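Local coordinates for activator of 2-hydroxyisocaproyl-CoA dehydratase (PDB 4EHT) that transfers one electron from its [4Fe-4S] cluster to (R)-2-hydroxyisocaproyl-CoA dehydratase as it hydrolyses ATP, activating that enzyme for L-leucine fermentation, at the adenosine-5'-diphosphate site. Residues are numbered along the deposited sequence; one frame, centred on the assembly and turned at random.

The adenosine-5'-diphosphate site. Residues 9-12, 14, 101-102, 130, 134, 144-145, 214-216, 218-219, 241. With ADP (adenosine-5'-diphosphate), chain B; MG (magnesium ion), chain C.
Lys14 NZ, on a chain bent at chi2 and chi3, is held by three direct partners: alpha-phosphate O1A, beta-phosphate O3B and Ala12 O. Lys14 NZ lies 2.8 Å from ADP O1A, makes a salt bridge to O3B and donates to Ala12 O from above the carbonyl plane, so the ammonium ties both phosphates to the turn after Gly9. O1A is shared: Gln241 NE2 meets ADP O1A at 2.8 Å, nearly straight (167° at H) and in the amide plane; CG lies anti to the backbone N (chi1 -164°) and the chain runs extended beyond. The backbone N of Thr11 and of Ala12 share O1B. Across the diphosphate, Gly215 N holds O2A and Gly102 N the bridging O3A. Magnesium takes ADP O3B at 2.2 Å and completes a near-octahedral shell with five waters; water 4 reaches O2A and water 5 O2B, tying the ion back to both phosphates. Second-shell links run through waters 3 and 6 to Gln241 O, and through waters 5 and 8 to Ser10 N.

Asp134 meets the ribose tip to tip: OD1 takes the 2'-hydroxyl ADP O2' and OD2 the 3'-hydroxyl ADP O3', each at 2.9 Å on a syn lone pair, which should limit the sugar's rotation. Arg218 packs over adenine, CB above the six-membered ring of ADP, 3.9 Å from its centroid, while amino N6 lies 3.2 Å above the centre of the guanidinium. NH1 donates to Gln241 OE1 nearly along the C=O axis, steadying that amide. Adenine N1 is met through water 7.

This is the nucleotide cleft of an ASKHA-family ATPase: the phosphates lie by the turn between strands 2-8 and 13-19, the ribose beside helix 130-140, and adenine between the 3-10 turns 144-146 and 215-218.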
loop_
_atom_site.group_PDB
_atom_site.type_symbol
_atom_site.label_atom_id
_atom_site.label_comp_id
_atom_site.label_asym_id
_atom_site.label_seq_id
_atom_site.Cartn_x
_atom_site.Cartn_y
_atom_site.Cartn_z
ATOM N N GLY A 9 17.975 4.245 -10.473
ATOM C CA GLY A 9 16.760 3.648 -9.929
ATOM C C GLY A 9 15.568 4.588 -10.070
ATOM O O GLY A 9 15.682 5.680 -10.627
ATOM N N SER A 10 14.416 4.179 -9.561
ATOM C CA SER A 10 13.239 5.027 -9.658
ATOM C C SER A 10 13.228 6.072 -8.545
ATOM O O SER A 10 12.407 6.985 -8.571
ATOM C CB SER A 10 11.967 4.187 -9.611
ATOM O OG SER A 10 11.969 3.357 -8.463
ATOM N N THR A 11 14.143 5.951 -7.581
ATOM C CA THR A 11 14.217 6.919 -6.484
ATOM C C THR A 11 15.504 7.745 -6.484
ATOM O O THR A 11 15.469 8.945 -6.220
ATOM C CB THR A 11 14.099 6.213 -5.108
ATOM O OG1 THR A 11 12.912 5.416 -5.085
ATOM C CG2 THR A 11 14.032 7.234 -3.978
ATOM N N ALA A 12 16.634 7.103 -6.775
ATOM C CA ALA A 12 17.934 7.760 -6.678
ATOM C C ALA A 12 18.863 7.351 -7.830
ATOM O O ALA A 12 18.791 6.230 -8.343
ATOM C CB ALA A 12 18.574 7.436 -5.350
ATOM N N LYS A 14 22.881 6.900 -8.895
ATOM C CA LYS A 14 24.155 6.645 -8.226
ATOM C C LYS A 14 25.231 6.426 -9.265
ATOM O O LYS A 14 25.002 5.717 -10.239
ATOM C CB LYS A 14 24.079 5.384 -7.362
ATOM C CG LYS A 14 23.271 5.517 -6.061
ATOM C CD LYS A 14 21.758 5.473 -6.304
ATOM C CE LYS A 14 21.267 4.098 -6.704
ATOM N NZ LYS A 14 19.766 4.051 -6.666
ATOM N N GLY A 101 15.215 -0.827 -1.674
ATOM C CA GLY A 101 15.300 0.465 -2.317
ATOM C C GLY A 101 14.084 1.336 -2.054
ATOM O O GLY A 101 13.320 1.099 -1.114
ATOM N N GLY A 102 13.903 2.348 -2.895
ATOM C CA GLY A 102 12.876 3.344 -2.676
ATOM C C GLY A 102 11.470 2.812 -2.875
ATOM O O GLY A 102 10.531 3.309 -2.260
ATOM N N GLY A 130 11.519 1.581 1.071
ATOM C CA GLY A 130 11.851 2.942 1.454
ATOM C C GLY A 130 10.674 3.908 1.446
ATOM O O GLY A 130 10.661 4.878 2.209
ATOM N N ASP A 134 9.708 6.713 4.078
ATOM C CA ASP A 134 9.632 8.093 3.627
ATOM C C ASP A 134 8.299 8.706 4.054
ATOM O O ASP A 134 8.267 9.812 4.601
ATOM C CB ASP A 134 9.864 8.173 2.104
ATOM C CG ASP A 134 11.258 7.641 1.688
ATOM O OD1 ASP A 134 12.154 7.467 2.566
ATOM O OD2 ASP A 134 11.460 7.392 0.475
ATOM N N VAL A 144 14.602 10.974 7.194
ATOM C CA VAL A 144 14.777 9.526 7.128
ATOM C C VAL A 144 16.182 9.138 7.580
ATOM O O VAL A 144 16.401 8.030 8.086
ATOM C CB VAL A 144 14.499 8.948 5.708
ATOM C CG1 VAL A 144 13.065 9.230 5.294
ATOM C CG2 VAL A 144 15.465 9.499 4.686
ATOM N N SER A 145 17.130 10.058 7.421
ATOM C CA SER A 145 18.517 9.804 7.831
ATOM C C SER A 145 18.681 9.787 9.367
ATOM O O SER A 145 19.707 9.345 9.898
ATOM C CB SER A 145 19.450 10.846 7.200
ATOM O OG SER A 145 19.257 12.129 7.769
ATOM N N GLY A 214 21.371 -1.079 -0.832
ATOM C CA GLY A 214 20.252 -0.189 -1.090
ATOM C C GLY A 214 20.317 0.984 -0.139
ATOM O O GLY A 214 20.995 0.920 0.888
ATOM N N GLY A 215 19.641 2.069 -0.495
ATOM C CA GLY A 215 19.687 3.275 0.304
ATOM C C GLY A 215 19.069 3.077 1.677
ATOM O O GLY A 215 19.421 3.789 2.615
ATOM N N VAL A 216 18.143 2.130 1.802
ATOM C CA VAL A 216 17.486 1.880 3.098
ATOM C C VAL A 216 18.431 1.155 4.059
ATOM O O VAL A 216 18.276 1.269 5.268
ATOM C CB VAL A 216 16.172 1.101 2.951
ATOM C CG1 VAL A 216 15.676 0.564 4.325
ATOM C CG2 VAL A 216 15.109 1.986 2.307
ATOM N N ARG A 218 21.201 2.151 4.745
ATOM C CA ARG A 218 21.897 3.216 5.481
ATOM C C ARG A 218 21.225 3.500 6.836
ATOM O O ARG A 218 21.767 4.197 7.681
ATOM C CB ARG A 218 21.928 4.495 4.649
ATOM C CG ARG A 218 22.722 4.342 3.350
ATOM C CD ARG A 218 22.647 5.603 2.490
ATOM N NE ARG A 218 23.415 6.703 3.058
ATOM C CZ ARG A 218 23.497 7.914 2.512
ATOM N NH1 ARG A 218 22.853 8.182 1.380
ATOM N NH2 ARG A 218 24.223 8.858 3.098
ATOM N N ASN A 219 20.012 2.991 6.995
ATOM C CA ASN A 219 19.272 3.084 8.258
ATOM C C ASN A 219 19.645 1.915 9.177
ATOM O O ASN A 219 19.180 0.786 8.992
ATOM C CB ASN A 219 17.757 3.115 7.963
ATOM C CG ASN A 219 16.905 3.192 9.228
ATOM O OD1 ASN A 219 17.326 2.786 10.306
ATOM N ND2 ASN A 219 15.687 3.691 9.080
ATOM N N GLN A 241 24.401 2.024 -0.638
ATOM C CA GLN A 241 23.531 2.517 -1.709
ATOM C C GLN A 241 24.234 2.496 -3.081
ATOM O O GLN A 241 23.578 2.651 -4.116
ATOM C CB GLN A 241 23.027 3.926 -1.390
ATOM C CG GLN A 241 21.833 4.350 -2.233
ATOM C CD GLN A 241 21.296 5.709 -1.839
ATOM O OE1 GLN A 241 21.874 6.391 -1.002
ATOM N NE2 GLN A 241 20.190 6.108 -2.443
HETATM P PB ADP B . 16.507 2.888 -6.009
HETATM O O1B ADP B . 16.429 4.256 -6.611
HETATM O O2B ADP B . 15.294 2.021 -6.209
HETATM O O3B ADP B . 17.754 2.103 -6.336
HETATM P PA ADP B . 17.898 3.239 -3.477
HETATM O O1A ADP B . 18.722 4.363 -4.035
HETATM O O2A ADP B . 18.526 1.889 -3.295
HETATM O O3A ADP B . 16.547 3.152 -4.397
HETATM O "O5'" ADP B . 17.321 3.718 -2.076
HETATM C "C5'" ADP B . 16.447 4.825 -1.991
HETATM C "C4'" ADP B . 15.911 4.864 -0.566
HETATM O "O4'" ADP B . 16.965 4.983 0.397
HETATM C "C3'" ADP B . 15.000 6.071 -0.384
HETATM O "O3'" ADP B . 13.710 5.616 0.013
HETATM C "C2'" ADP B . 15.695 6.886 0.692
HETATM O "O2'" ADP B . 14.832 7.601 1.572
HETATM C "C1'" ADP B . 16.537 5.867 1.434
HETATM N N9 ADP B . 17.692 6.569 2.002
HETATM C C8 ADP B . 18.527 7.325 1.262
HETATM N N7 ADP B . 19.507 7.849 2.040
HETATM C C5 ADP B . 19.294 7.427 3.308
HETATM C C6 ADP B . 19.966 7.634 4.609
HETATM N N6 ADP B . 21.079 8.411 4.663
HETATM N N1 ADP B . 19.447 7.021 5.708
HETATM C C2 ADP B . 18.331 6.258 5.607
HETATM N N3 ADP B . 17.660 6.039 4.447
HETATM C C4 ADP B . 18.086 6.585 3.280
HETATM MG MG MG C . 18.259 0.042 -6.698
HETATM O O HOH W 1 18.648 0.391 -8.852
HETATM O O HOH W 2 18.615 -2.109 -7.034
HETATM O O HOH W 3 20.427 0.462 -6.549
HETATM O O HOH W 4 18.140 -0.268 -4.517
HETATM O O HOH W 5 16.001 -0.241 -7.014
HETATM O O HOH W 6 21.135 1.422 -4.066
HETATM O O HOH W 7 20.673 6.701 8.212
HETATM O O HOH W 8 14.575 1.416 -8.622
#